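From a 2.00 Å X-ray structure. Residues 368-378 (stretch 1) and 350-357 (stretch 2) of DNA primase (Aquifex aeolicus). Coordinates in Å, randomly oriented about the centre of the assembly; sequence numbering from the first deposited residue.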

# COMPACT_ATOMS: atom_id res chain seq x y z
N ARG A 368 -0.28 19.53 30.10
CA ARG A 368 -0.00 20.23 28.85
C ARG A 368 -0.39 19.37 27.65
O ARG A 368 -1.08 19.83 26.73
CB ARG A 368 1.48 20.57 28.75
CG ARG A 368 1.75 22.01 28.42
CD ARG A 368 2.70 22.20 27.24
NE ARG A 368 4.06 22.40 27.70
CZ ARG A 368 5.08 22.76 26.94
NH1 ARG A 368 4.93 22.96 25.63
NH2 ARG A 368 6.26 22.91 27.50
N GLU A 369 0.05 18.11 27.69
CA GLU A 369 -0.18 17.16 26.60
C GLU A 369 -1.66 16.87 26.48
O GLU A 369 -2.23 16.98 25.42
CB GLU A 369 0.58 15.85 26.85
CG GLU A 369 1.99 15.82 26.30
CD GLU A 369 2.46 14.40 25.98
OE1 GLU A 369 2.40 13.54 26.89
OE2 GLU A 369 2.88 14.16 24.82
N PHE A 370 -2.26 16.51 27.61
CA PHE A 370 -3.68 16.21 27.68
C PHE A 370 -4.55 17.33 27.09
O PHE A 370 -5.40 17.08 26.23
CB PHE A 370 -4.10 15.93 29.11
CG PHE A 370 -5.51 15.45 29.26
CD1 PHE A 370 -5.82 14.10 29.14
CD2 PHE A 370 -6.54 16.33 29.57
CE1 PHE A 370 -7.13 13.65 29.30
CE2 PHE A 370 -7.85 15.88 29.72
CZ PHE A 370 -8.14 14.55 29.57
N ARG A 371 -4.32 18.55 27.55
CA ARG A 371 -5.12 19.67 27.08
C ARG A 371 -4.83 19.96 25.61
O ARG A 371 -5.73 20.30 24.87
CB ARG A 371 -4.95 20.90 27.97
CG ARG A 371 -4.11 22.01 27.39
CD ARG A 371 -3.64 23.07 28.42
NE ARG A 371 -4.54 24.22 28.46
CZ ARG A 371 -4.21 25.43 28.91
NH1 ARG A 371 -2.99 25.67 29.37
NH2 ARG A 371 -5.12 26.40 28.90
N TYR A 372 -3.58 19.79 25.19
CA TYR A 372 -3.24 19.89 23.76
C TYR A 372 -3.98 18.84 22.90
O TYR A 372 -4.61 19.18 21.92
CB TYR A 372 -1.73 19.81 23.59
CG TYR A 372 -1.25 19.67 22.17
CD1 TYR A 372 -1.12 20.79 21.34
CD2 TYR A 372 -0.86 18.44 21.67
CE1 TYR A 372 -0.66 20.67 20.04
CE2 TYR A 372 -0.38 18.31 20.38
CZ TYR A 372 -0.30 19.42 19.56
OH TYR A 372 0.17 19.28 18.28
N TYR A 373 -3.88 17.56 23.26
CA TYR A 373 -4.58 16.54 22.46
C TYR A 373 -6.08 16.71 22.47
O TYR A 373 -6.76 16.50 21.47
CB TYR A 373 -4.23 15.12 22.91
CG TYR A 373 -2.85 14.73 22.54
CD1 TYR A 373 -2.38 14.95 21.25
CD2 TYR A 373 -1.98 14.19 23.49
CE1 TYR A 373 -1.08 14.62 20.90
CE2 TYR A 373 -0.69 13.85 23.16
CZ TYR A 373 -0.24 14.06 21.86
OH TYR A 373 1.05 13.73 21.50
N LEU A 374 -6.60 17.07 23.64
CA LEU A 374 -8.03 17.35 23.80
C LEU A 374 -8.58 18.32 22.77
O LEU A 374 -9.76 18.21 22.39
CB LEU A 374 -8.31 17.88 25.20
CG LEU A 374 -9.58 17.33 25.85
CD1 LEU A 374 -9.56 15.84 25.88
CD2 LEU A 374 -9.82 17.92 27.24
N GLY A 375 -7.75 19.27 22.33
CA GLY A 375 -8.18 20.32 21.43
C GLY A 375 -8.41 19.84 20.00
O GLY A 375 -8.79 20.64 19.13
N PHE A 376 -8.18 18.55 19.74
CA PHE A 376 -8.36 17.99 18.38
C PHE A 376 -9.59 17.05 18.29
O PHE A 376 -9.91 16.50 17.22
CB PHE A 376 -7.08 17.29 17.90
CG PHE A 376 -5.87 18.19 17.82
CD1 PHE A 376 -5.72 19.09 16.75
CD2 PHE A 376 -4.88 18.14 18.79
CE1 PHE A 376 -4.60 19.94 16.68
CE2 PHE A 376 -3.73 18.97 18.69
CZ PHE A 376 -3.61 19.87 17.65
N ILE A 377 -10.26 16.88 19.43
CA ILE A 377 -11.47 16.07 19.53
C ILE A 377 -12.64 16.88 19.01
O ILE A 377 -12.95 17.95 19.55
CB ILE A 377 -11.71 15.68 21.04
CG1 ILE A 377 -10.59 14.76 21.53
CG2 ILE A 377 -13.06 15.00 21.26
CD1 ILE A 377 -10.17 13.73 20.50
N SER A 378 -13.30 16.41 17.96
CA SER A 378 -14.46 17.16 17.45
C SER A 378 -15.76 16.80 18.19
O SER A 378 -16.68 17.61 18.27
CB SER A 378 -14.62 17.05 15.94
OG SER A 378 -15.18 15.80 15.57
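Stretch 2, residues 350-357: ELFETLIK

Stretch 2 is helical from L351, continuing beyond K357 and preceded by E350 at the N-cap, and it packs nearly antiparallel against the helix that enters stretch 1 from earlier in the chain. The N-to-C directions of the two helices differ by 158° (signed crossing angle -158°), and the axes approach to 10.3 Å. The backbones come nearest where F370 CA lies 6.5 Å from L355 CA. Because the helices run in nearly opposite directions, L351 lies against Y373 and I356 against F370, while F352 spans F370 to I377 and L355 touches E369, F370 and Y373.

No hydrogen bond crosses between the stretches; 405 Å² of surface, both sides summed, is buried, and the contacts are chiefly between apolar side chains. F352 contributes most. Its CA-to-CB bond points sideways, but the ring, with chi1 in m, reaches stretch 1, placing CE1 3.5 Å from Y373 CB and 3.6 Å from L374 CD1, and CE2 3.8 Å from I377 CD1. I377 closes the type I turn that starts at L374, so the contact extends past the helix. L355 points toward stretch 1: its CB lies 3.9 Å from F370 CD1, at the ring edge, and its CD1 3.9 Å from Y373 CD2, again at an edge. Its CD2 also approaches the carboxylate of E369, 3.8 Å from OE1. I356 adds CG1 at 3.8 Å from F370 CE1.

Two contacts involve aromatic faces. F352 turns its edge toward the face of F370 in an offset edge-to-face pair, with centroids 5.6 Å apart and planes at 87°. L351 CD2 sits over one face of Y373, 4.2 Å from the ring centroid and 25° off its normal, a CH-pi contact.

Polar bonding within stretch 2 secures the helix start: E350 caps it, accepting from E353 N at OE1 (2.9 Å) and from F352 N at OE2 (3.1 Å).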

# COMPACT_ATOMS: atom_id res chain seq x y z
N GLU A 350 -5.27 3.20 25.24
CA GLU A 350 -5.77 4.36 24.50
C GLU A 350 -5.12 5.66 24.99
O GLU A 350 -4.79 5.79 26.16
CB GLU A 350 -7.30 4.44 24.60
CG GLU A 350 -7.93 5.50 23.70
CD GLU A 350 -8.10 6.83 24.41
OE1 GLU A 350 -8.30 6.83 25.64
OE2 GLU A 350 -8.00 7.88 23.74
N LEU A 351 -4.89 6.59 24.07
CA LEU A 351 -4.18 7.85 24.35
C LEU A 351 -4.64 8.54 25.67
O LEU A 351 -3.84 8.77 26.58
CB LEU A 351 -4.36 8.81 23.17
CG LEU A 351 -3.69 10.19 23.31
CD1 LEU A 351 -2.17 10.01 23.28
CD2 LEU A 351 -4.16 11.14 22.20
N PHE A 352 -5.91 8.90 25.75
CA PHE A 352 -6.38 9.75 26.86
C PHE A 352 -6.47 8.96 28.17
O PHE A 352 -6.18 9.49 29.24
CB PHE A 352 -7.72 10.40 26.52
CG PHE A 352 -7.61 11.46 25.46
CD1 PHE A 352 -7.02 12.69 25.75
CD2 PHE A 352 -8.06 11.22 24.16
CE1 PHE A 352 -6.89 13.68 24.75
CE2 PHE A 352 -7.95 12.22 23.14
CZ PHE A 352 -7.37 13.44 23.45
N GLU A 353 -6.84 7.69 28.05
CA GLU A 353 -6.89 6.81 29.19
C GLU A 353 -5.49 6.64 29.76
O GLU A 353 -5.30 6.71 30.97
CB GLU A 353 -7.53 5.50 28.78
CG GLU A 353 -7.30 4.31 29.69
CD GLU A 353 -8.00 3.07 29.13
OE1 GLU A 353 -9.05 3.25 28.46
OE2 GLU A 353 -7.48 1.94 29.31
N THR A 354 -4.50 6.52 28.87
CA THR A 354 -3.09 6.46 29.29
C THR A 354 -2.56 7.78 29.90
O THR A 354 -1.84 7.76 30.91
CB THR A 354 -2.20 5.96 28.12
OG1 THR A 354 -2.72 4.72 27.64
CG2 THR A 354 -0.80 5.59 28.62
N LEU A 355 -2.89 8.93 29.31
CA LEU A 355 -2.58 10.21 29.96
C LEU A 355 -3.19 10.32 31.35
O LEU A 355 -2.50 10.66 32.30
CB LEU A 355 -3.05 11.40 29.11
CG LEU A 355 -2.08 11.70 27.97
CD1 LEU A 355 -2.78 12.52 26.91
CD2 LEU A 355 -0.82 12.43 28.48
N ILE A 356 -4.47 10.01 31.47
CA ILE A 356 -5.15 10.03 32.77
C ILE A 356 -4.46 9.10 33.77
O ILE A 356 -4.28 9.47 34.93
CB ILE A 356 -6.67 9.69 32.61
CG1 ILE A 356 -7.39 10.85 31.91
CG2 ILE A 356 -7.32 9.41 33.96
CD1 ILE A 356 -8.74 10.50 31.26
N LYS A 357 -4.05 7.92 33.31
CA LYS A 357 -3.37 6.95 34.17
C LYS A 357 -1.98 7.41 34.64
O LYS A 357 -1.59 7.15 35.80
CB LYS A 357 -3.25 5.61 33.44
CG LYS A 357 -2.96 4.41 34.34
CD LYS A 357 -2.58 3.16 33.52
CE LYS A 357 -1.67 2.23 34.31
NZ LYS A 357 -2.33 0.93 34.72